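Local coordinates for transcriptional regulator (Streptococcus dysgalactiae, PDB 4YV9), which probably controls transcription as a DNA-binding receptor for SHP peptide pheromones in streptococcal quorum sensing, and is seen here with a bound peptide, at residues 225-228 with 229-233; 191-194 with 195-199. One frame throughout, in Å; residues are numbered along the deposited sequence.

Contact 1: residues 225-228 with 229-233; sequences TVFL and YVHGY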
ATOM      1  N   THR B 225       1.076 -12.209  11.690  1.00 33.21           N
ATOM      2  CA  THR B 225       0.323 -12.824  12.788  1.00 37.27           C
ATOM      3  C   THR B 225      -0.386 -14.085  12.319  1.00 36.39           C
ATOM      4  O   THR B 225      -0.350 -15.111  12.998  1.00 36.63           O
ATOM      5  CB  THR B 225      -0.704 -11.872  13.373  1.00 37.56           C
ATOM      6  OG1 THR B 225      -0.039 -10.721  13.896  1.00 36.19           O
ATOM      7  CG2 THR B 225      -1.504 -12.558  14.490  1.00 37.51           C
ATOM      8  N   VAL B 226      -1.019 -14.008  11.149  1.00 37.17           N
ATOM      9  CA  VAL B 226      -1.681 -15.178  10.577  1.00 38.51           C
ATOM     10  C   VAL B 226      -0.643 -16.254  10.262  1.00 38.31           C
ATOM     11  O   VAL B 226      -0.849 -17.432  10.551  1.00 41.68           O
ATOM     12  CB  VAL B 226      -2.487 -14.800   9.309  1.00 44.07           C
ATOM     13  CG1 VAL B 226      -2.939 -16.035   8.551  1.00 39.39           C
ATOM     14  CG2 VAL B 226      -3.699 -13.930   9.691  1.00 36.53           C
ATOM     15  N   PHE B 227       0.486 -15.842   9.685  1.00 40.51           N
ATOM     16  CA  PHE B 227       1.571 -16.777   9.379  1.00 38.92           C
ATOM     17  C   PHE B 227       2.149 -17.417  10.644  1.00 35.26           C
ATOM     18  O   PHE B 227       2.537 -18.581  10.628  1.00 38.50           O
ATOM     19  CB  PHE B 227       2.665 -16.064   8.591  1.00 36.18           C
ATOM     20  CG  PHE B 227       3.759 -16.973   8.095  1.00 41.07           C
ATOM     21  CD1 PHE B 227       3.464 -18.105   7.348  1.00 42.74           C
ATOM     22  CD2 PHE B 227       5.081 -16.687   8.365  1.00 42.61           C
ATOM     23  CE1 PHE B 227       4.470 -18.940   6.891  1.00 43.11           C
ATOM     24  CE2 PHE B 227       6.092 -17.521   7.907  1.00 51.05           C
ATOM     25  CZ  PHE B 227       5.780 -18.646   7.170  1.00 48.74           C
ATOM     26  N   LEU B 228       2.207 -16.670  11.744  1.00 35.87           N
ATOM     27  CA  LEU B 228       2.623 -17.262  13.021  1.00 39.88           C
ATOM     28  C   LEU B 228       1.699 -18.431  13.362  1.00 38.44           C
ATOM     29  O   LEU B 228       2.143 -19.485  13.800  1.00 38.65           O
ATOM     30  CB  LEU B 228       2.591 -16.221  14.145  1.00 36.68           C
ATOM     31  CG  LEU B 228       2.935 -16.699  15.552  1.00 37.54           C
ATOM     32  CD1 LEU B 228       4.331 -17.288  15.588  1.00 42.40           C
ATOM     33  CD2 LEU B 228       2.828 -15.519  16.500  1.00 39.00           C
ATOM     34  N   TYR B 229       0.406 -18.238  13.125  1.00 41.01           N
ATOM     35  CA  TYR B 229      -0.574 -19.254  13.490  1.00 49.55           C
ATOM     36  C   TYR B 229      -0.464 -20.459  12.565  1.00 45.11           C
ATOM     37  O   TYR B 229      -0.386 -21.584  13.015  1.00 46.07           O
ATOM     38  CB  TYR B 229      -1.995 -18.692  13.443  1.00 48.86           C
ATOM     39  CG  TYR B 229      -3.021 -19.692  13.931  1.00 47.98           C
ATOM     40  CD1 TYR B 229      -3.545 -20.657  13.071  1.00 46.29           C
ATOM     41  CD2 TYR B 229      -3.464 -19.676  15.244  1.00 39.99           C
ATOM     42  CE1 TYR B 229      -4.479 -21.570  13.503  1.00 46.51           C
ATOM     43  CE2 TYR B 229      -4.402 -20.586  15.682  1.00 44.29           C
ATOM     44  CZ  TYR B 229      -4.901 -21.532  14.806  1.00 44.06           C
ATOM     45  OH  TYR B 229      -5.825 -22.444  15.239  1.00 49.07           O
ATOM     46  N   VAL B 230      -0.429 -20.187  11.266  1.00 45.81           N
ATOM     47  CA  VAL B 230      -0.532 -21.211  10.239  1.00 41.82           C
ATOM     48  C   VAL B 230       0.716 -22.079  10.204  1.00 44.52           C
ATOM     49  O   VAL B 230       0.644 -23.306  10.079  1.00 48.70           O
ATOM     50  CB  VAL B 230      -0.761 -20.549   8.857  1.00 42.68           C
ATOM     51  CG1 VAL B 230      -0.589 -21.563   7.733  1.00 42.20           C
ATOM     52  CG2 VAL B 230      -2.147 -19.884   8.811  1.00 39.80           C
ATOM     53  N   HIS B 231       1.867 -21.427  10.322  1.00 43.90           N
ATOM     54  CA  HIS B 231       3.137 -22.131  10.385  1.00 45.48           C
ATOM     55  C   HIS B 231       3.206 -22.982  11.659  1.00 48.75           C
ATOM     56  O   HIS B 231       3.696 -24.108  11.637  1.00 48.48           O
ATOM     57  CB  HIS B 231       4.293 -21.128  10.322  1.00 44.75           C
ATOM     58  CG  HIS B 231       5.638 -21.763  10.180  1.00 54.60           C
ATOM     59  ND1 HIS B 231       6.805 -21.118  10.531  1.00 65.36           N
ATOM     60  CD2 HIS B 231       6.008 -22.983   9.723  1.00 57.97           C
ATOM     61  CE1 HIS B 231       7.834 -21.917  10.305  1.00 61.22           C
ATOM     62  NE2 HIS B 231       7.376 -23.054   9.811  1.00 57.84           N
ATOM     63  N   GLY B 232       2.695 -22.445  12.765  1.00 46.29           N
ATOM     64  CA  GLY B 232       2.621 -23.206  14.001  1.00 44.08           C
ATOM     65  C   GLY B 232       1.774 -24.443  13.780  1.00 57.98           C
ATOM     66  O   GLY B 232       2.088 -25.531  14.274  1.00 59.57           O
ATOM     67  N   TYR B 233       0.704 -24.268  13.009  1.00 55.12           N
ATOM     68  CA  TYR B 233      -0.206 -25.360  12.664  1.00 58.38           C
ATOM     69  C   TYR B 233       0.520 -26.420  11.833  1.00 58.84           C
ATOM     70  O   TYR B 233       0.355 -27.625  12.053  1.00 61.39           O
ATOM     71  CB  TYR B 233      -1.421 -24.795  11.920  1.00 60.22           C
ATOM     72  CG  TYR B 233      -2.415 -25.803  11.383  1.00 66.57           C
ATOM     73  CD1 TYR B 233      -2.878 -26.853  12.166  1.00 72.14           C
ATOM     74  CD2 TYR B 233      -2.920 -25.673  10.091  1.00 72.96           C
ATOM     75  CE1 TYR B 233      -3.802 -27.762  11.669  1.00 77.72           C
ATOM     76  CE2 TYR B 233      -3.843 -26.569   9.589  1.00 79.45           C
ATOM     77  CZ  TYR B 233      -4.276 -27.612  10.377  1.00 80.02           C
ATOM     78  OH  TYR B 233      -5.189 -28.501   9.862  1.00 87.62           O
TER
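Val-226 and Phe-227 each accept a backbone hydrogen bond from four residues on, Val-230 N to Val-226 O and His-231 N to Phe-227 O, both at 2.9 Å, which marks 225-233 as continuous alpha helix. The flanking members of the series are longer and more bent: Tyr-229 N reaches Thr-225 O at 3.2 Å, and Gly-232 N approaches Leu-228 O at 3.2 Å from well above the carbonyl plane.

One turn apart, Phe-227 and His-231 point the same way. With CG anti to the backbone N (chi1 -174°), the Phe-227 ring reaches forward along the helix, toward His-231. It meets chiefly the methylene of His-231: His-231 CB stands over one ring face, 4.3 Å from the Phe-227 ring centroid and 19° off the ring normal, a CH-pi contact. The two ring planes are nearly parallel, 11° apart, yet slid so far that they barely overlap, so no true stack forms.

Val-226 and Val-230 lie alongside each other on another stripe. Val-226 CG1 touches Val-230 CG2 at 3.9 Å, and the same Val-230 CG2 sits 3.3 Å from Val-226 O, flanking the carbonyl that Val-230 N already grips.

Phe-227 packs on Ile-211 and Leu-215 of helix 201-215, Tyr-229 sets its ring edge-to-face with Tyr-266 and His-269 of helix 260-273, and Leu-228 touches Leu-257 of the second subunit. Val-226 also packs on a modified side chain of the bound peptide.

The chemistry thus divides in two: the four backbone bonds between residues four apart hold this turn together, while the side-chain contacts laid along it are apolar between Val-226 and Val-230 and CH-pi between Phe-227 and His-231.

Contact 2: residues 191-194 with 195-199; sequences CLII and SIDYS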
ATOM      1  N   CYS B 191      -3.024 -20.525   0.413  1.00 46.56           N
ATOM      2  CA  CYS B 191      -2.667 -21.799  -0.193  1.00 49.21           C
ATOM      3  C   CYS B 191      -1.955 -22.696   0.813  1.00 48.18           C
ATOM      4  O   CYS B 191      -2.175 -23.907   0.832  1.00 49.46           O
ATOM      5  CB  CYS B 191      -1.782 -21.600  -1.427  1.00 42.19           C
ATOM      6  SG  CYS B 191      -1.689 -23.081  -2.466  1.00 49.72           S
ATOM      7  N   LEU B 192      -1.101 -22.095   1.638  1.00 41.63           N
ATOM      8  CA  LEU B 192      -0.379 -22.832   2.670  1.00 47.14           C
ATOM      9  C   LEU B 192      -1.350 -23.518   3.631  1.00 39.83           C
ATOM     10  O   LEU B 192      -1.139 -24.657   4.036  1.00 42.01           O
ATOM     11  CB  LEU B 192       0.562 -21.897   3.438  1.00 47.47           C
ATOM     12  CG  LEU B 192       1.245 -22.474   4.684  1.00 43.53           C
ATOM     13  CD1 LEU B 192       2.017 -23.760   4.365  1.00 39.46           C
ATOM     14  CD2 LEU B 192       2.161 -21.455   5.344  1.00 43.06           C
ATOM     15  N   ILE B 193      -2.421 -22.820   3.978  1.00 41.50           N
ATOM     16  CA  ILE B 193      -3.464 -23.396   4.836  1.00 50.27           C
ATOM     17  C   ILE B 193      -4.053 -24.683   4.237  1.00 52.79           C
ATOM     18  O   ILE B 193      -4.191 -25.698   4.932  1.00 51.31           O
ATOM     19  CB  ILE B 193      -4.586 -22.359   5.098  1.00 48.37           C
ATOM     20  CG1 ILE B 193      -4.128 -21.373   6.169  1.00 50.04           C
ATOM     21  CG2 ILE B 193      -5.881 -23.034   5.531  1.00 50.52           C
ATOM     22  CD1 ILE B 193      -4.929 -20.078   6.201  1.00 60.50           C
ATOM     23  N   ILE B 194      -4.367 -24.642   2.945  1.00 50.11           N
ATOM     24  CA  ILE B 194      -4.925 -25.794   2.242  1.00 49.62           C
ATOM     25  C   ILE B 194      -3.908 -26.925   2.133  1.00 50.02           C
ATOM     26  O   ILE B 194      -4.240 -28.101   2.291  1.00 56.20           O
ATOM     27  CB  ILE B 194      -5.409 -25.396   0.835  1.00 51.78           C
ATOM     28  CG1 ILE B 194      -6.455 -24.288   0.937  1.00 57.58           C
ATOM     29  CG2 ILE B 194      -5.976 -26.592   0.100  1.00 57.96           C
ATOM     30  CD1 ILE B 194      -6.985 -23.818  -0.397  1.00 59.23           C
ATOM     31  N   SER B 195      -2.659 -26.556   1.876  1.00 54.07           N
ATOM     32  CA  SER B 195      -1.584 -27.524   1.726  1.00 48.63           C
ATOM     33  C   SER B 195      -1.352 -28.290   3.014  1.00 50.32           C
ATOM     34  O   SER B 195      -1.101 -29.498   2.996  1.00 53.27           O
ATOM     35  CB  SER B 195      -0.295 -26.823   1.297  1.00 47.69           C
ATOM     36  OG  SER B 195      -0.416 -26.366  -0.035  1.00 54.57           O
ATOM     37  N   ILE B 196      -1.428 -27.583   4.133  1.00 53.39           N
ATOM     38  CA  ILE B 196      -1.317 -28.230   5.430  1.00 54.66           C
ATOM     39  C   ILE B 196      -2.512 -29.160   5.660  1.00 55.32           C
ATOM     40  O   ILE B 196      -2.331 -30.327   6.015  1.00 58.77           O
ATOM     41  CB  ILE B 196      -1.219 -27.201   6.565  1.00 53.25           C
ATOM     42  CG1 ILE B 196       0.062 -26.383   6.428  1.00 45.63           C
ATOM     43  CG2 ILE B 196      -1.206 -27.903   7.910  1.00 62.45           C
ATOM     44  CD1 ILE B 196       0.054 -25.123   7.264  1.00 43.12           C
ATOM     45  N   ASP B 197      -3.721 -28.643   5.431  1.00 63.03           N
ATOM     46  CA  ASP B 197      -4.959 -29.415   5.593  1.00 62.68           C
ATOM     47  C   ASP B 197      -4.911 -30.739   4.851  1.00 62.39           C
ATOM     48  O   ASP B 197      -5.297 -31.770   5.380  1.00 63.62           O
ATOM     49  CB  ASP B 197      -6.171 -28.622   5.097  1.00 71.47           C
ATOM     50  CG  ASP B 197      -6.602 -27.532   6.061  1.00 77.87           C
ATOM     51  OD1 ASP B 197      -6.265 -27.629   7.262  1.00 82.68           O
ATOM     52  OD2 ASP B 197      -7.286 -26.581   5.615  1.00 72.50           O
ATOM     53  N   TYR B 198      -4.434 -30.694   3.615  1.00 63.34           N
ATOM     54  CA  TYR B 198      -4.361 -31.866   2.762  1.00 64.67           C
ATOM     55  C   TYR B 198      -3.058 -32.642   2.966  1.00 63.56           C
ATOM     56  O   TYR B 198      -2.796 -33.616   2.259  1.00 66.82           O
ATOM     57  CB  TYR B 198      -4.494 -31.454   1.295  1.00 74.89           C
ATOM     58  CG  TYR B 198      -5.901 -31.141   0.837  1.00 85.05           C
ATOM     59  CD1 TYR B 198      -7.003 -31.681   1.485  1.00 94.17           C
ATOM     60  CD2 TYR B 198      -6.125 -30.317  -0.263  1.00 80.46           C
ATOM     61  CE1 TYR B 198      -8.293 -31.403   1.059  1.00 96.85           C
ATOM     62  CE2 TYR B 198      -7.409 -30.034  -0.696  1.00 82.27           C
ATOM     63  CZ  TYR B 198      -8.489 -30.576  -0.031  1.00 93.70           C
ATOM     64  OH  TYR B 198      -9.771 -30.302  -0.458  1.00101.08           O
ATOM     65  N   SER B 199      -2.249 -32.200   3.927  1.00 61.67           N
ATOM     66  CA  SER B 199      -0.996 -32.870   4.284  1.00 66.40           C
ATOM     67  C   SER B 199       0.018 -32.914   3.134  1.00 64.59           C
ATOM     68  O   SER B 199       0.819 -33.846   3.041  1.00 64.89           O
ATOM     69  CB  SER B 199      -1.272 -34.296   4.786  1.00 73.79           C
ATOM     70  OG  SER B 199      -2.147 -34.294   5.903  1.00 78.52           O
TER
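Leu-192 and Ile-196 belong to a helix-internal contact in the last turns of helix 179-197, within the helical repeat-type C-terminal domain, and a Schellman motif closes the helix just beyond. The evidence for the ending is at Ser-199, whose positive phi of 62° comes with two bonds back into the last turn, of which Ser-199 N to Ile-196 O at 2.8 Å is one. Before it, the ordinary helical bonds continue, from Ser-195 N to Cys-191 O through to Tyr-198 N, which reaches Ile-194 O at 2.9 Å.

Three pairs of side chains meet one turn apart. Leu-192 and Ile-196 cross obliquely, with Leu-192 CD1 3.8 Å from Ile-196 CD1; both also pack on helix 221-236. On a second stripe Ile-194 and Tyr-198 lie side by side, and Ile-194 CG2, anti to its backbone N, comes 3.7 Å from Tyr-198 CD2, at a slant to the ring. Ile-193, which also packs on a modified side chain of the bound peptide, runs alongside Asp-197, whose OD1 is hydrogen-bonded to Tyr-233 OH.

Two more polar atoms of this turn have partners outside it: Ser-195 OG is hydrogen-bonded to Tyr-157 OH of helix 157-169, and the backbone Ile-196 O has a second donor in Lys-237 NZ. The other carboxylate oxygen of Asp-197, OD2, rests 3.8 Å from Ile-193 CG2.

In the fold
Along the chain contact 2 comes first, at the C-terminal end of helix 179-197, and contact 1 follows on helix 221-236, with helix 201-215 between them in sequence and packed against both. Their centres lie about 12 Å apart, on the same side of the chain's centre and within the Rgg C-terminal domain. The two helices touch directly: Val-230 CG2 meets Ile-193 CG1 at 3.6 Å, and Tyr-233 CE2 packs 3.4 Å from Ile-196 CG2. One residue of each contact, Val-226 and Ile-193, is within reach of the peptide, which is consistent with both helices bordering it.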